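Long-range contacts in capsid polyprotein (Turkey astrovirus 2, PDB 3TS3), which probably self-assembles into the icosahedral capsid of the virus, this chain being its P2 globular or projection domain, which forms the capsid spike: residues Ser46-Gln51 / Asp128-Gln133; Pro55-Arg60 / Phe69-Ala74; Trp76-Asp81 / Leu167-Thr172. All blocks are in the same frame, centred on the assembly; numbering follows the deposited sequence.

Contact 1 of 3, residues Ser46-Gln51 / Asp128-Gln133; sequences SRYNNQ and DEQLKQ
Asp128 OD1 is gripped by two donors from the strand. Tyr48 OH donates to Asp128 OD1 at 2.6 Å, and OD1 receives it on its anti lone pair, the one away from OD2; Asn50 ND2 reaches the same OD1 at 2.7 Å from the syn side. The amide bond is almost straight, with an N-H...O angle of 175°, and OD1 lies in the Asn50 amide plane although ND2 stands somewhat out of the carboxylate plane. Ring and carboxylate planes are steeply turned, 79° apart, with OD1 at the hydroxyl edge of the tyrosine. The second oxygen takes a water, 2.7 Å from Asp128 OD2, which also donates to Gln51 O.

Tyr48 CG is anti to the backbone N (chi1 177°), and the ring beyond it lies against the helix. Leu131 CB covers one face in a CH-pi contact, 4.2 Å from the ring centroid and offset toward the rim, while Leu131 CD1 lies against CD2 of the tyrosine. Gln130 CG approaches Tyr48 CE1 obliquely at 3.7 Å, and its amide leads away. Further along, Arg134 NH1 bonds Arg47 O, a further polar tie, this one from within helix 129-135 to the strand.

Asp128 sits at the N-cap of that helix without capping it; its carboxylate is spent on the strand instead, and two donors converging on OD1 would be expected to favour the ionised acid.

Contact 2 of 3, residues Pro55-Arg60 / Phe69-Ala74; sequences PSIGYR and FLLDAA
The Phe69 ring has Ile57 over one face and Tyr59 at its edge. Ile57 CB lies 3.8 Å from the ring centroid and 20° off the normal, displaced toward the rim so that it is nearest CZ; its CG2 branch rests on CZ and CE2. Tyr59 CE2 comes in the ring plane to Phe69 CD2, also at 3.8 Å, the two side chains crossing at about a right angle. Phe69 CG sits between the backbone N and the carbonyl carbon (chi1 62°), and the side chain lies beside that of Ile57, pointing the same way.

These residues belong to a two-stranded antiparallel beta hairpin, strands 56-59 and 67-70. Ile57 and Phe69 form a hydrogen-bonded pair, with Ile57 N to Phe69 O at 2.9 Å and Phe69 N to Ile57 O at 3.0 Å; Ser56 and Leu70 make the neighbouring non-hydrogen-bonded pair. Beyond it Leu71 N donates to Pro55 O at 3.0 Å from above the carbonyl plane, and a water donates to both Pro55 O and Leu71 O. Pro55 CG packs on Leu71 CB and comes to 3.3 Å from Asp72 O. Ile57 and Phe69 face strand 153-159, touching Phe157 and Ala155 respectively, while Ser56 OG bonds Asn126 N and Thr124 O.

Contact 3 of 3, residues Trp76-Asp81 / Leu167-Thr172; sequences WWNILD and LFFSTT
Trp77 CG stands beside the backbone N, anti to the carbonyl carbon (chi1 -61°), whereas Phe168 CG is anti to its own N; the two belong to successive non-hydrogen-bonded pairs on the same face of the sheet, and their rings meet there. Their planes are only 17° apart, but the rings are slid so far that they barely overlap, and the meeting is Trp77 CE3 against Phe168 CZ at 3.6 Å. Ser170 CB lies over one face of the indole, 3.8 Å from the centroid of the six-membered ring of Trp77. Ile79 CG1 touches the edge of Phe168, near its plane. Trp77 also packs on Leu131, and Ile79 and Phe168 on Leu135, so helix 129-135 covers part of this face; Ile57 and Leu71 also reach Phe168.

On the other face Asn78 CB sits over the Phe169 ring, 4.1 Å from its centroid, and Leu80 CD1 meets the ring edge at CZ, 3.7 Å away. Phe169 O accepts twice from Asn78: the backbone N at 2.9 Å and the side-chain ND2 at 3.2 Å, the latter from above the carbonyl plane. A weak bond from Asn78 ND2 to Thr171 OG1 adds to this, and Tyr179 OH bonds Asn78 OD1, so both ends of the buried amide have partners. Thr171 OG1 in turn is bonded to Glu173 O.

The backbones repeat an antiparallel pattern. Asn78 pairs with Phe169 and Leu80 with Leu167 as hydrogen-bonded pairs, the second through Leu167 N to Leu80 O at 2.8 Å and the reciprocal Leu80 N to Leu167 O. Trp77 with Ser170 and Ile79 with Phe168 are the intervening non-hydrogen-bonded pairs. The axes of strands 76-81 and 167-171 approach to 4.7 Å with directions 155° apart, the twisted antiparallel pairing of a beta-sheet, here inside the large sheet of the capsid spike domain.

Overall arrangement
The three contacts lie 10 to 13 Å apart, centre to centre, within one projection domain. Contacts 1 and 3 share the large antiparallel sheet: strand 47-52 borders strand 76-81, which on its other side pairs with strand 164-171. Along the chain their segments alternate, so they interlock distant parts of the sequence. Contact 2 is a local hairpin nested in the loop closed by contact 1, which it touches where Gln51 meets Ala73 and Ala74, and it ends before contact 3 opens. It also meets contact 3, with Ile57 CD1 against Phe168 CE2 and Pro55 CB against Trp77 CH2. Helix 129-135 and the hairpin region both pack on the sheet face bearing Trp77 and Phe168, so segments far apart in sequence build one compact domain.

Contact 1 of 3, residues Ser46-Gln51 / Asp128-Gln133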
# COMPACT_ATOMS: atom_id res chain seq x y z
N SER C 46 -20.29 -6.98 2.61
CA SER C 46 -19.36 -5.86 2.75
C SER C 46 -19.92 -4.47 2.47
O SER C 46 -19.58 -3.53 3.15
CB SER C 46 -18.11 -6.10 1.92
OG SER C 46 -17.35 -7.15 2.49
N ARG C 47 -20.75 -4.36 1.45
CA ARG C 47 -21.26 -3.07 1.03
C ARG C 47 -22.63 -2.76 1.62
O ARG C 47 -23.58 -3.49 1.42
CB ARG C 47 -21.34 -3.02 -0.49
CG ARG C 47 -21.72 -1.65 -1.07
CD ARG C 47 -21.96 -1.73 -2.56
NE ARG C 47 -23.10 -2.58 -2.86
CZ ARG C 47 -23.62 -2.75 -4.07
NH1 ARG C 47 -23.12 -2.11 -5.11
NH2 ARG C 47 -24.65 -3.56 -4.23
N TYR C 48 -22.69 -1.66 2.36
CA TYR C 48 -23.92 -1.18 2.96
C TYR C 48 -24.22 0.22 2.45
O TYR C 48 -23.38 1.10 2.53
CB TYR C 48 -23.79 -1.20 4.49
CG TYR C 48 -24.99 -0.65 5.21
CD1 TYR C 48 -26.14 -1.41 5.38
CD2 TYR C 48 -24.98 0.63 5.72
CE1 TYR C 48 -27.23 -0.91 6.03
CE2 TYR C 48 -26.07 1.14 6.37
CZ TYR C 48 -27.19 0.37 6.53
OH TYR C 48 -28.27 0.87 7.19
N ASN C 49 -25.42 0.41 1.93
CA ASN C 49 -25.82 1.68 1.34
C ASN C 49 -26.95 2.39 2.10
O ASN C 49 -28.12 2.05 1.98
CB ASN C 49 -26.23 1.41 -0.11
CG ASN C 49 -26.76 2.63 -0.83
OD1 ASN C 49 -27.66 2.52 -1.64
ND2 ASN C 49 -26.17 3.79 -0.56
N ASN C 50 -26.57 3.35 2.93
CA ASN C 50 -27.49 4.29 3.54
C ASN C 50 -26.76 5.53 4.04
O ASN C 50 -25.69 5.43 4.60
CB ASN C 50 -28.28 3.64 4.67
CG ASN C 50 -29.47 4.46 5.10
OD1 ASN C 50 -30.20 4.99 4.28
ND2 ASN C 50 -29.67 4.57 6.40
N GLN C 51 -27.35 6.70 3.88
CA GLN C 51 -26.73 7.90 4.40
C GLN C 51 -26.77 7.92 5.93
O GLN C 51 -27.82 7.77 6.53
CB GLN C 51 -27.46 9.13 3.87
CG GLN C 51 -27.07 10.43 4.54
CD GLN C 51 -25.72 10.93 4.11
OE1 GLN C 51 -25.17 10.48 3.11
NE2 GLN C 51 -25.18 11.88 4.86
N ASP C 128 -26.14 3.11 11.94
CA ASP C 128 -27.43 2.49 11.73
C ASP C 128 -27.46 1.13 12.40
O ASP C 128 -26.44 0.48 12.50
CB ASP C 128 -27.64 2.21 10.25
CG ASP C 128 -27.93 3.44 9.44
OD1 ASP C 128 -28.08 3.28 8.22
OD2 ASP C 128 -28.05 4.54 10.01
N GLU C 129 -28.64 0.71 12.82
CA GLU C 129 -28.80 -0.57 13.48
C GLU C 129 -28.32 -1.68 12.56
O GLU C 129 -27.59 -2.56 12.97
CB GLU C 129 -30.29 -0.83 13.76
CG GLU C 129 -30.96 0.10 14.74
CD GLU C 129 -32.44 -0.24 14.95
OE1 GLU C 129 -33.20 -0.25 13.96
OE2 GLU C 129 -32.83 -0.49 16.09
N GLN C 130 -28.72 -1.62 11.30
CA GLN C 130 -28.36 -2.65 10.34
C GLN C 130 -26.85 -2.73 10.13
O GLN C 130 -26.28 -3.79 9.98
CB GLN C 130 -29.05 -2.41 9.00
CG GLN C 130 -28.91 -3.53 8.00
CD GLN C 130 -29.93 -4.63 8.21
OE1 GLN C 130 -29.77 -5.49 9.07
NE2 GLN C 130 -31.00 -4.59 7.43
N LEU C 131 -26.20 -1.57 10.12
CA LEU C 131 -24.77 -1.54 9.91
C LEU C 131 -24.04 -2.15 11.11
O LEU C 131 -23.09 -2.88 10.96
CB LEU C 131 -24.30 -0.12 9.63
CG LEU C 131 -22.82 0.08 9.29
CD1 LEU C 131 -22.38 -0.86 8.18
CD2 LEU C 131 -22.59 1.53 8.89
N LYS C 132 -24.51 -1.85 12.31
CA LYS C 132 -23.90 -2.43 13.50
C LYS C 132 -24.04 -3.94 13.44
O LYS C 132 -23.14 -4.67 13.81
CB LYS C 132 -24.55 -1.92 14.77
CG LYS C 132 -24.17 -0.55 15.19
CD LYS C 132 -25.03 -0.17 16.38
CE LYS C 132 -24.85 1.25 16.79
NZ LYS C 132 -25.87 1.62 17.82
N GLN C 133 -25.19 -4.41 12.97
CA GLN C 133 -25.43 -5.84 12.87
C GLN C 133 -24.42 -6.48 11.92
O GLN C 133 -23.88 -7.53 12.21
CB GLN C 133 -26.84 -6.10 12.35
CG GLN C 133 -27.36 -7.50 12.55
CD GLN C 133 -28.12 -7.65 13.86
OE1 GLN C 133 -27.69 -7.14 14.89
NE2 GLN C 133 -29.25 -8.34 13.81
O HOH W 1 -28.91 6.88 8.97

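Contact 2 of 3, residues Pro55-Arg60 / Phe69-Ala74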
# COMPACT_ATOMS: atom_id res chain seq x y z
N PRO C 55 -21.98 9.91 11.79
CA PRO C 55 -21.41 8.61 12.17
C PRO C 55 -20.26 8.74 13.16
O PRO C 55 -19.52 9.72 13.14
CB PRO C 55 -20.91 8.06 10.83
CG PRO C 55 -20.59 9.28 10.04
CD PRO C 55 -21.67 10.27 10.40
N SER C 56 -20.12 7.75 14.03
CA SER C 56 -19.02 7.70 14.98
C SER C 56 -18.63 6.27 15.28
O SER C 56 -19.40 5.35 15.06
CB SER C 56 -19.40 8.38 16.29
OG SER C 56 -20.24 7.55 17.07
N ILE C 57 -17.43 6.10 15.81
CA ILE C 57 -16.99 4.82 16.33
C ILE C 57 -16.77 5.02 17.83
O ILE C 57 -16.02 5.88 18.24
CB ILE C 57 -15.66 4.39 15.68
CG1 ILE C 57 -15.85 4.12 14.18
CG2 ILE C 57 -15.12 3.14 16.38
CD1 ILE C 57 -16.88 3.07 13.85
N GLY C 58 -17.45 4.22 18.64
CA GLY C 58 -17.34 4.33 20.08
C GLY C 58 -16.33 3.41 20.72
O GLY C 58 -16.13 2.29 20.28
N TYR C 59 -15.71 3.88 21.80
CA TYR C 59 -14.77 3.07 22.54
C TYR C 59 -14.80 3.38 24.03
O TYR C 59 -15.34 4.40 24.44
CB TYR C 59 -13.36 3.18 21.96
CG TYR C 59 -12.72 4.56 21.98
CD1 TYR C 59 -11.85 4.91 22.99
CD2 TYR C 59 -12.97 5.48 20.99
CE1 TYR C 59 -11.24 6.14 23.01
CE2 TYR C 59 -12.37 6.72 21.00
CZ TYR C 59 -11.51 7.05 22.02
OH TYR C 59 -10.90 8.28 22.04
N ARG C 60 -14.21 2.49 24.83
CA ARG C 60 -14.21 2.65 26.28
C ARG C 60 -13.02 3.45 26.79
O ARG C 60 -11.90 3.30 26.32
CB ARG C 60 -14.24 1.28 26.96
CG ARG C 60 -14.10 1.33 28.47
CD ARG C 60 -14.04 -0.08 29.08
NE ARG C 60 -15.15 -0.90 28.61
CZ ARG C 60 -16.25 -1.16 29.30
NH1 ARG C 60 -16.39 -0.66 30.52
NH2 ARG C 60 -17.20 -1.92 28.78
N PHE C 69 -14.90 8.61 18.36
CA PHE C 69 -14.28 9.43 17.33
C PHE C 69 -15.23 9.55 16.14
O PHE C 69 -15.82 8.57 15.72
CB PHE C 69 -12.83 9.02 16.97
CG PHE C 69 -12.65 7.63 16.39
CD1 PHE C 69 -12.69 7.43 15.02
CD2 PHE C 69 -12.33 6.56 17.20
CE1 PHE C 69 -12.47 6.18 14.48
CE2 PHE C 69 -12.11 5.31 16.67
CZ PHE C 69 -12.18 5.11 15.31
N LEU C 70 -15.42 10.77 15.66
CA LEU C 70 -16.34 11.04 14.56
C LEU C 70 -15.80 10.62 13.20
O LEU C 70 -14.61 10.65 12.96
CB LEU C 70 -16.71 12.52 14.53
CG LEU C 70 -17.41 13.10 15.76
CD1 LEU C 70 -17.41 14.61 15.66
CD2 LEU C 70 -18.82 12.57 15.87
N LEU C 71 -16.71 10.27 12.30
CA LEU C 71 -16.37 9.92 10.92
C LEU C 71 -17.10 10.87 9.99
O LEU C 71 -18.00 11.57 10.40
CB LEU C 71 -16.80 8.49 10.59
CG LEU C 71 -16.21 7.32 11.37
CD1 LEU C 71 -16.76 6.03 10.79
CD2 LEU C 71 -14.71 7.32 11.35
N ASP C 72 -16.68 10.91 8.73
CA ASP C 72 -17.34 11.75 7.74
C ASP C 72 -18.71 11.19 7.38
O ASP C 72 -18.88 9.99 7.29
CB ASP C 72 -16.49 11.85 6.47
CG ASP C 72 -15.19 12.58 6.69
OD1 ASP C 72 -15.22 13.78 7.02
OD2 ASP C 72 -14.13 11.97 6.53
N ALA C 73 -19.67 12.08 7.16
CA ALA C 73 -20.99 11.65 6.72
C ALA C 73 -20.82 10.97 5.36
O ALA C 73 -20.03 11.42 4.55
CB ALA C 73 -21.92 12.85 6.58
N ALA C 74 -21.55 9.88 5.14
CA ALA C 74 -21.44 9.13 3.90
C ALA C 74 -22.66 8.24 3.64
O ALA C 74 -23.42 7.97 4.54
CB ALA C 74 -20.18 8.29 3.90
O HOH W 2 -19.75 12.42 12.35

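Contact 3 of 3, residues Trp76-Asp81 / Leu167-Thr172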
# COMPACT_ATOMS: atom_id res chain seq x y z
N TRP C 76 -22.09 5.30 1.54
CA TRP C 76 -21.54 3.99 1.19
C TRP C 76 -20.55 3.51 2.25
O TRP C 76 -19.51 4.11 2.47
CB TRP C 76 -20.91 4.04 -0.20
CG TRP C 76 -21.90 4.37 -1.29
CD1 TRP C 76 -22.17 5.60 -1.80
CD2 TRP C 76 -22.76 3.45 -1.97
NE1 TRP C 76 -23.15 5.51 -2.76
CE2 TRP C 76 -23.51 4.20 -2.90
CE3 TRP C 76 -22.95 2.07 -1.91
CZ2 TRP C 76 -24.45 3.61 -3.73
CZ3 TRP C 76 -23.88 1.49 -2.74
CH2 TRP C 76 -24.62 2.26 -3.65
N TRP C 77 -20.91 2.42 2.91
CA TRP C 77 -20.18 1.89 4.04
C TRP C 77 -19.61 0.53 3.69
O TRP C 77 -20.27 -0.28 3.10
CB TRP C 77 -21.11 1.85 5.26
CG TRP C 77 -21.55 3.23 5.59
CD1 TRP C 77 -22.70 3.84 5.19
CD2 TRP C 77 -20.82 4.21 6.33
NE1 TRP C 77 -22.74 5.13 5.66
CE2 TRP C 77 -21.59 5.38 6.36
CE3 TRP C 77 -19.58 4.20 6.98
CZ2 TRP C 77 -21.16 6.53 7.01
CZ3 TRP C 77 -19.17 5.33 7.62
CH2 TRP C 77 -19.96 6.48 7.64
N ASN C 78 -18.35 0.34 4.04
CA ASN C 78 -17.64 -0.85 3.63
C ASN C 78 -17.02 -1.60 4.79
O ASN C 78 -16.28 -1.03 5.56
CB ASN C 78 -16.56 -0.44 2.63
CG ASN C 78 -17.13 0.35 1.47
OD1 ASN C 78 -17.63 -0.21 0.53
ND2 ASN C 78 -17.06 1.67 1.56
N ILE C 79 -17.34 -2.88 4.90
CA ILE C 79 -16.76 -3.74 5.91
C ILE C 79 -15.89 -4.75 5.15
O ILE C 79 -16.41 -5.70 4.57
CB ILE C 79 -17.86 -4.48 6.68
CG1 ILE C 79 -18.88 -3.48 7.23
CG2 ILE C 79 -17.28 -5.30 7.80
CD1 ILE C 79 -20.14 -4.11 7.79
N LEU C 80 -14.58 -4.54 5.17
CA LEU C 80 -13.66 -5.38 4.42
C LEU C 80 -12.73 -6.17 5.34
O LEU C 80 -12.40 -5.74 6.43
CB LEU C 80 -12.84 -4.55 3.44
CG LEU C 80 -13.62 -3.77 2.38
CD1 LEU C 80 -12.64 -3.21 1.37
CD2 LEU C 80 -14.63 -4.66 1.70
N ASP C 81 -12.32 -7.35 4.88
CA ASP C 81 -11.47 -8.24 5.65
C ASP C 81 -10.03 -8.11 5.14
O ASP C 81 -9.78 -8.31 3.97
CB ASP C 81 -11.98 -9.67 5.45
CG ASP C 81 -11.10 -10.72 6.11
OD1 ASP C 81 -10.36 -10.39 7.04
OD2 ASP C 81 -11.18 -11.88 5.68
N LEU C 167 -11.48 -3.88 8.26
CA LEU C 167 -11.22 -2.49 7.95
C LEU C 167 -12.55 -1.85 7.57
O LEU C 167 -13.19 -2.27 6.63
CB LEU C 167 -10.22 -2.39 6.80
CG LEU C 167 -9.89 -0.98 6.32
CD1 LEU C 167 -9.20 -0.16 7.39
CD2 LEU C 167 -9.05 -1.05 5.06
N PHE C 168 -12.97 -0.84 8.33
CA PHE C 168 -14.27 -0.22 8.15
C PHE C 168 -14.12 1.23 7.73
O PHE C 168 -13.49 2.01 8.42
CB PHE C 168 -15.05 -0.33 9.47
CG PHE C 168 -16.35 0.43 9.47
CD1 PHE C 168 -17.41 0.00 8.71
CD2 PHE C 168 -16.52 1.54 10.27
CE1 PHE C 168 -18.59 0.67 8.72
CE2 PHE C 168 -17.71 2.22 10.27
CZ PHE C 168 -18.74 1.79 9.50
N PHE C 169 -14.68 1.57 6.58
CA PHE C 169 -14.55 2.91 6.04
C PHE C 169 -15.67 3.22 5.06
O PHE C 169 -16.33 2.33 4.56
CB PHE C 169 -13.19 3.04 5.34
CG PHE C 169 -13.02 2.12 4.17
CD1 PHE C 169 -13.19 2.58 2.89
CD2 PHE C 169 -12.70 0.79 4.37
CE1 PHE C 169 -13.04 1.75 1.83
CE2 PHE C 169 -12.55 -0.04 3.30
CZ PHE C 169 -12.71 0.43 2.03
N SER C 170 -15.89 4.50 4.79
CA SER C 170 -16.89 4.89 3.81
C SER C 170 -16.22 5.30 2.50
O SER C 170 -15.04 5.60 2.47
CB SER C 170 -17.76 6.03 4.33
OG SER C 170 -17.02 7.24 4.41
N THR C 171 -17.00 5.31 1.43
CA THR C 171 -16.57 5.81 0.15
C THR C 171 -17.60 6.84 -0.32
O THR C 171 -18.74 6.81 0.11
CB THR C 171 -16.42 4.71 -0.93
OG1 THR C 171 -17.61 3.91 -0.99
CG2 THR C 171 -15.24 3.82 -0.62
N THR C 172 -17.16 7.77 -1.15
CA THR C 172 -18.02 8.81 -1.70
C THR C 172 -19.07 8.26 -2.66
O THR C 172 -20.12 8.86 -2.84
CB THR C 172 -17.22 9.91 -2.38
OG1 THR C 172 -16.42 9.33 -3.41
CG2 THR C 172 -16.34 10.61 -1.38
O HOH W 3 -21.09 8.29 0.28